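Local coordinates for putative sugar binding protein (PDB 3KEZ) that probably binds sugars or related nutrients at the outer membrane, as a calcium-containing member of the SusD family, at residues Q35-Y40 against G268-G273; S80-L85 against P441-E446. One frame throughout, in Å; residues are numbered along the deposited sequence. Where two conformers were deposited one is given.

Interaction 1: Q35-Y40 against G268-G273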
loop_
_atom_site.group_PDB
_atom_site.type_symbol
_atom_site.label_atom_id
_atom_site.label_comp_id
_atom_site.label_asym_id
_atom_site.label_seq_id
_atom_site.Cartn_x
_atom_site.Cartn_y
_atom_site.Cartn_z
ATOM N N GLN A 35 -11.409 6.270 1.141
ATOM C CA GLN A 35 -11.802 5.780 2.475
ATOM C C GLN A 35 -12.678 4.531 2.503
ATOM O O GLN A 35 -12.803 3.900 3.560
ATOM C CB GLN A 35 -12.532 6.878 3.279
ATOM C CG GLN A 35 -11.586 7.857 3.883
ATOM C CD GLN A 35 -12.207 9.186 4.150
ATOM O OE1 GLN A 35 -13.411 9.282 4.481
ATOM N NE2 GLN A 35 -11.381 10.244 4.042
ATOM N N SER A 36 -13.281 4.168 1.377
ATOM C CA SER A 36 -14.181 3.004 1.344
ATOM C C SER A 36 -13.456 1.736 1.743
ATOM O O SER A 36 -12.276 1.565 1.428
ATOM C CB SER A 36 -14.750 2.818 -0.095
ATOM O OG SER A 36 -15.503 1.630 -0.222
ATOM N N SER A 37 -14.167 0.811 2.375
ATOM C CA SER A 37 -13.600 -0.503 2.651
ATOM C C SER A 37 -13.339 -1.284 1.341
ATOM O O SER A 37 -12.574 -2.233 1.323
ATOM C CB SER A 37 -14.487 -1.301 3.602
ATOM O OG SER A 37 -15.747 -1.540 2.990
ATOM N N ASP A 38 -13.963 -0.865 0.245
ATOM C CA ASP A 38 -13.638 -1.425 -1.058
ATOM C C ASP A 38 -12.379 -0.801 -1.649
ATOM O O ASP A 38 -11.882 -1.288 -2.659
ATOM C CB ASP A 38 -14.815 -1.258 -2.038
ATOM C CG ASP A 38 -15.934 -2.278 -1.798
ATOM O OD1 ASP A 38 -15.742 -3.234 -1.025
ATOM O OD2 ASP A 38 -17.015 -2.108 -2.375
ATOM N N ALA A 39 -11.907 0.299 -1.068
ATOM C CA ALA A 39 -10.679 0.942 -1.521
ATOM C C ALA A 39 -9.635 0.823 -0.416
ATOM O O ALA A 39 -9.312 -0.309 0.013
ATOM C CB ALA A 39 -10.931 2.417 -1.949
ATOM N N TYR A 40 -9.098 1.952 0.045
ATOM C CA TYR A 40 -7.956 1.937 0.945
ATOM C C TYR A 40 -8.272 1.706 2.430
ATOM O O TYR A 40 -7.366 1.628 3.258
ATOM C CB TYR A 40 -7.109 3.206 0.745
ATOM C CG TYR A 40 -6.436 3.197 -0.614
ATOM C CD1 TYR A 40 -5.324 2.339 -0.882
ATOM C CD2 TYR A 40 -6.940 3.971 -1.658
ATOM C CE1 TYR A 40 -4.717 2.326 -2.148
ATOM C CE2 TYR A 40 -6.330 3.952 -2.941
ATOM C CZ TYR A 40 -5.230 3.149 -3.172
ATOM O OH TYR A 40 -4.670 3.150 -4.438
ATOM N N GLY A 268 -17.374 1.200 7.695
ATOM C CA GLY A 268 -18.160 -0.005 7.975
ATOM C C GLY A 268 -17.321 -1.204 8.382
ATOM O O GLY A 268 -16.085 -1.152 8.450
ATOM N N LYS A 269 -18.010 -2.311 8.618
ATOM C CA LYS A 269 -17.400 -3.511 9.212
ATOM C C LYS A 269 -16.468 -4.310 8.285
ATOM O O LYS A 269 -15.812 -5.260 8.738
ATOM C CB LYS A 269 -18.487 -4.402 9.801
ATOM C CG LYS A 269 -19.140 -3.845 11.081
ATOM C CD LYS A 269 -20.301 -4.742 11.544
ATOM C CE LYS A 269 -21.001 -4.168 12.782
ATOM N NZ LYS A 269 -22.105 -5.049 13.267
ATOM N N GLU A 270 -16.378 -3.944 7.003
ATOM C CA GLU A 270 -15.377 -4.585 6.116
ATOM C C GLU A 270 -14.048 -3.816 6.071
ATOM O O GLU A 270 -13.174 -4.116 5.265
ATOM C CB GLU A 270 -15.945 -4.810 4.710
ATOM C CG GLU A 270 -17.144 -5.737 4.718
ATOM C CD GLU A 270 -17.548 -6.239 3.347
ATOM O OE1 GLU A 270 -17.337 -5.509 2.355
ATOM O OE2 GLU A 270 -18.102 -7.364 3.290
ATOM N N SER A 271 -13.874 -2.874 6.992
ATOM C CA SER A 271 -12.638 -2.105 7.106
ATOM C C SER A 271 -11.547 -2.931 7.806
ATOM O O SER A 271 -11.848 -3.892 8.512
ATOM C CB SER A 271 -12.901 -0.833 7.928
ATOM O OG SER A 271 -13.095 -1.166 9.299
HETATM N N MSE A 272 -10.297 -2.530 7.639
HETATM C CA MSE A 272 -9.153 -3.249 8.256
HETATM C C MSE A 272 -9.302 -3.369 9.762
HETATM O O MSE A 272 -8.963 -4.412 10.348
HETATM C CB MSE A 272 -7.818 -2.590 7.887
HETATM C CG MSE A 272 -7.491 -2.622 6.388
HETATM SE SE MSE A 272 -7.241 -4.427 5.823
HETATM C CE MSE A 272 -5.422 -4.776 6.505
ATOM N N GLY A 273 -9.832 -2.309 10.385
ATOM C CA GLY A 273 -10.030 -2.272 11.816
ATOM C C GLY A 273 -10.938 -3.385 12.292
ATOM O O GLY A 273 -10.707 -3.963 13.353
HETATM O O HOH W 1 -17.726 -1.792 5.294
HETATM O O HOH W 2 -15.507 -3.690 1.425
HETATM O O HOH W 3 -12.759 -4.944 2.857
#
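Ser37 packs its short side chain onto the backbone of Glu270 and Ser271, and this is the dry part of the contact. Its CB lies 3.5 Å from the carbonyl O of Glu270, while its OG lies 3.7 Å from Glu270 CB. Two type I turns meet here, Ser36 to Ala39 and Gly268 to Ser271, bringing the CA atoms of Ser37 and Ser271 to 4.8 Å. Within the first turn, Ser36 OG accepts from Asp38 N at 3.0 Å, an ST turn.

The wet side is built on three waters, which supply the polar links between the segments. With OG between its backbone N and carbonyl carbon (chi1 63°), Ser37 reaches two of them. One also accepts from Glu270 N, at 3.1 Å; the other lies within bonding distance of Asp38 OD1 and Glu270 OE1, 2.7 Å from the latter. Since OD1 of Asp38 and OE1 of Glu270 stand only 4.4 Å apart, this water probably eases the like-charge approach, and Arg63 pairs with Glu270 OE2 in a salt bridge. The third water sits between the carbonyl oxygens of Ser37 and Glu270, 2.6 Å from Glu270 O, with more acceptors in reach than it has protons.

Ser271 is the N-cap residue of helix 272-275, and its OG is bonded to Thr328 O, near calcium ligands Asn261 and Asp329. The loop carrying Ser37 leads from helix 20-34 to helix 43-50. Asp38 touches helix 80-96, Ala39 and Met272, here selenomethionine, lean on helix 43-50, and Tyr40 reaches strand 255-259.

Interaction 2: S80-L85 against P441-E446. With EDO (1,2-ethanediol), chain H.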
loop_
_atom_site.group_PDB
_atom_site.type_symbol
_atom_site.label_atom_id
_atom_site.label_comp_id
_atom_site.label_asym_id
_atom_site.label_seq_id
_atom_site.Cartn_x
_atom_site.Cartn_y
_atom_site.Cartn_z
ATOM N N SER A 80 -14.527 -4.176 -7.587
ATOM C CA SER A 80 -14.319 -2.949 -6.816
ATOM C C SER A 80 -12.942 -2.313 -7.015
ATOM O O SER A 80 -12.835 -1.111 -7.064
ATOM C CB SER A 80 -14.491 -3.236 -5.323
ATOM O OG SER A 80 -13.862 -4.493 -4.975
ATOM N N HIS A 81 -11.898 -3.140 -7.088
ATOM C CA HIS A 81 -10.552 -2.631 -7.256
ATOM C C HIS A 81 -10.539 -1.811 -8.531
ATOM O O HIS A 81 -10.080 -0.688 -8.531
ATOM C CB HIS A 81 -9.517 -3.756 -7.360
ATOM C CG HIS A 81 -9.659 -4.827 -6.315
ATOM N ND1 HIS A 81 -10.655 -5.794 -6.345
ATOM C CD2 HIS A 81 -8.898 -5.107 -5.233
ATOM C CE1 HIS A 81 -10.500 -6.605 -5.316
ATOM N NE2 HIS A 81 -9.438 -6.212 -4.626
ATOM N N TRP A 82 -11.037 -2.413 -9.605
ATOM C CA TRP A 82 -11.095 -1.770 -10.913
ATOM C C TRP A 82 -11.915 -0.455 -10.921
ATOM O O TRP A 82 -11.393 0.635 -11.286
ATOM C CB TRP A 82 -11.664 -2.812 -11.890
ATOM C CG TRP A 82 -11.648 -2.416 -13.319
ATOM C CD1 TRP A 82 -12.624 -1.769 -13.993
ATOM C CD2 TRP A 82 -10.591 -2.670 -14.267
ATOM N NE1 TRP A 82 -12.252 -1.593 -15.314
ATOM C CE2 TRP A 82 -11.002 -2.133 -15.501
ATOM C CE3 TRP A 82 -9.323 -3.265 -14.174
ATOM C CZ2 TRP A 82 -10.195 -2.202 -16.661
ATOM C CZ3 TRP A 82 -8.537 -3.349 -15.326
ATOM C CH2 TRP A 82 -8.981 -2.809 -16.551
ATOM N N SER A 83 -13.176 -0.574 -10.469
ATOM C CA SER A 83 -14.124 0.545 -10.492
ATOM C C SER A 83 -13.701 1.699 -9.599
ATOM O O SER A 83 -13.743 2.835 -10.029
ATOM C CB SER A 83 -15.576 0.102 -10.185
ATOM O OG SER A 83 -15.671 -0.899 -9.180
ATOM N N TYR A 84 -13.252 1.397 -8.374
ATOM C CA TYR A 84 -12.862 2.432 -7.446
ATOM C C TYR A 84 -11.603 3.181 -7.916
ATOM O O TYR A 84 -11.567 4.412 -7.918
ATOM C CB TYR A 84 -12.667 1.863 -6.030
ATOM C CG TYR A 84 -13.940 1.842 -5.227
ATOM C CD1 TYR A 84 -14.936 0.939 -5.523
ATOM C CD2 TYR A 84 -14.158 2.763 -4.173
ATOM C CE1 TYR A 84 -16.126 0.929 -4.825
ATOM C CE2 TYR A 84 -15.372 2.770 -3.463
ATOM C CZ TYR A 84 -16.337 1.825 -3.786
ATOM O OH TYR A 84 -17.556 1.781 -3.117
ATOM N N LEU A 85 -10.598 2.435 -8.370
ATOM C CA LEU A 85 -9.372 3.081 -8.845
ATOM C C LEU A 85 -9.615 3.934 -10.108
ATOM O O LEU A 85 -9.076 5.044 -10.223
ATOM C CB LEU A 85 -8.243 2.051 -8.998
ATOM C CG LEU A 85 -7.792 1.550 -7.624
ATOM C CD1 LEU A 85 -6.971 0.307 -7.699
ATOM C CD2 LEU A 85 -7.096 2.655 -6.789
ATOM N N PRO A 441 -8.455 -11.551 -12.200
ATOM C CA PRO A 441 -8.925 -11.485 -13.562
ATOM C C PRO A 441 -9.579 -10.131 -13.843
ATOM O O PRO A 441 -10.037 -9.438 -12.899
ATOM C CB PRO A 441 -9.935 -12.632 -13.638
ATOM C CG PRO A 441 -10.480 -12.750 -12.207
ATOM C CD PRO A 441 -9.390 -12.269 -11.295
ATOM N N ILE A 442 -9.632 -9.740 -15.114
ATOM C CA ILE A 442 -10.335 -8.501 -15.497
ATOM C C ILE A 442 -11.804 -8.711 -15.138
ATOM O O ILE A 442 -12.336 -9.791 -15.386
ATOM C CB ILE A 442 -10.141 -8.138 -16.982
ATOM C CG1 ILE A 442 -8.662 -7.944 -17.333
ATOM C CG2 ILE A 442 -10.882 -6.839 -17.314
ATOM C CD1 ILE A 442 -7.914 -6.846 -16.516
ATOM N N PRO A 443 -12.457 -7.716 -14.480
ATOM C CA PRO A 443 -13.826 -8.010 -14.068
ATOM C C PRO A 443 -14.774 -8.201 -15.239
ATOM O O PRO A 443 -14.669 -7.495 -16.249
ATOM C CB PRO A 443 -14.251 -6.776 -13.274
ATOM C CG PRO A 443 -13.005 -5.999 -13.011
ATOM C CD PRO A 443 -11.877 -6.585 -13.733
ATOM N N LYS A 444 -15.706 -9.128 -15.080
ATOM C CA LYS A 444 -16.671 -9.470 -16.142
ATOM C C LYS A 444 -17.386 -8.254 -16.702
ATOM O O LYS A 444 -17.634 -8.177 -17.919
ATOM C CB LYS A 444 -17.708 -10.494 -15.639
ATOM C CG LYS A 444 -18.607 -11.089 -16.743
ATOM C CD LYS A 444 -19.395 -12.303 -16.247
ATOM C CE LYS A 444 -20.095 -13.019 -17.410
ATOM N NZ LYS A 444 -20.776 -12.035 -18.304
ATOM N N LYS A 445 -17.721 -7.315 -15.825
ATOM C CA LYS A 445 -18.495 -6.153 -16.259
ATOM C C LYS A 445 -17.692 -5.360 -17.276
ATOM O O LYS A 445 -18.247 -4.876 -18.270
ATOM C CB LYS A 445 -18.936 -5.289 -15.074
ATOM C CG LYS A 445 -17.942 -4.257 -14.593
ATOM C CD LYS A 445 -18.256 -3.742 -13.171
ATOM C CE LYS A 445 -19.546 -2.952 -13.097
ATOM N NZ LYS A 445 -19.927 -2.678 -11.677
ATOM N N GLU A 446 -16.376 -5.307 -17.074
ATOM C CA GLU A 446 -15.484 -4.636 -18.011
ATOM C C GLU A 446 -15.347 -5.423 -19.288
ATOM O O GLU A 446 -15.435 -4.837 -20.371
ATOM C CB GLU A 446 -14.098 -4.390 -17.399
ATOM C CG GLU A 446 -13.140 -3.658 -18.338
ATOM C CD GLU A 446 -13.516 -2.209 -18.579
ATOM O OE1 GLU A 446 -14.268 -1.657 -17.743
ATOM O OE2 GLU A 446 -13.052 -1.632 -19.593
HETATM C C1 EDO H . -11.197 1.540 -18.316
HETATM O O1 EDO H . -12.152 1.169 -19.309
HETATM C C2 EDO H . -11.913 2.504 -17.391
HETATM O O2 EDO H . -12.927 1.795 -16.672
HETATM O O HOH W 4 -17.643 -2.475 -9.307
#
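Trp82 points its indole from helix 80-96 at the turn entering helix 444-449; CG anti to the backbone N carries the ring out to Pro443 and Ile442. Apolar contacts carry most of the interface. Pro443, the N-cap residue of that helix, sets CG 3.6 Å from Trp82 CB and holds CD over one indole face, offset toward the rim. Farther along the ring, Ile442 CD1 meets Trp82 CZ3 at 3.7 Å. The chain of Glu446, bent at chi2, crosses the indole at about a right angle, its CG 3.7 Å from Trp82 CZ2.

The polar contact is slighter. Trp82 NE1 gives a weak, bent hydrogen bond to Glu446 OE1 (3.2 Å, 140°), with the carboxylate plane well turned from that of the ring. The other oxygen, OE2, is bonded to Asn450 and accepts from O1 of 1,2-ethanediol at 3.0 Å, probably a molecule from the crystallisation liquor.

Replacing Trp82 with an alanine would probably open a gap beside Pro443 and Ile442 and leave Glu446 OE1 without its indole donor.

Around the indole, Phe134 meets it edge-to-face, the Tyr86 ring lies at about 60° to it, and Leu130 of helix 109-134 touches it. A tryptophan from a helix in the N-terminal part of the chain thus packs on its last helix, consistent with the SusD family, whose two sequence families here are both assigned to the TPR clan.

In the fold
Both interactions join the N-terminal part of the chain to its later half, and their segments alternate along the sequence. Interaction 2 is a buried, mainly apolar contact built round one large ring; interaction 1 is smaller, partly buried and water-mediated, and lies nearer the calcium site, whereas interaction 2 is away from it. Their centres are about 17 Å apart, yet 35-40 and 80-85 touch directly: Tyr84 packs on Ser36 and Asp38, and Leu85 lies against Tyr40. Helix 80-96 thus offers one side to the loop of interaction 1 and Trp82 to the C-terminal turn. Arg43 links the two, hydrogen-bonded to Ser80 and making a long, weak ion pair with Asp38.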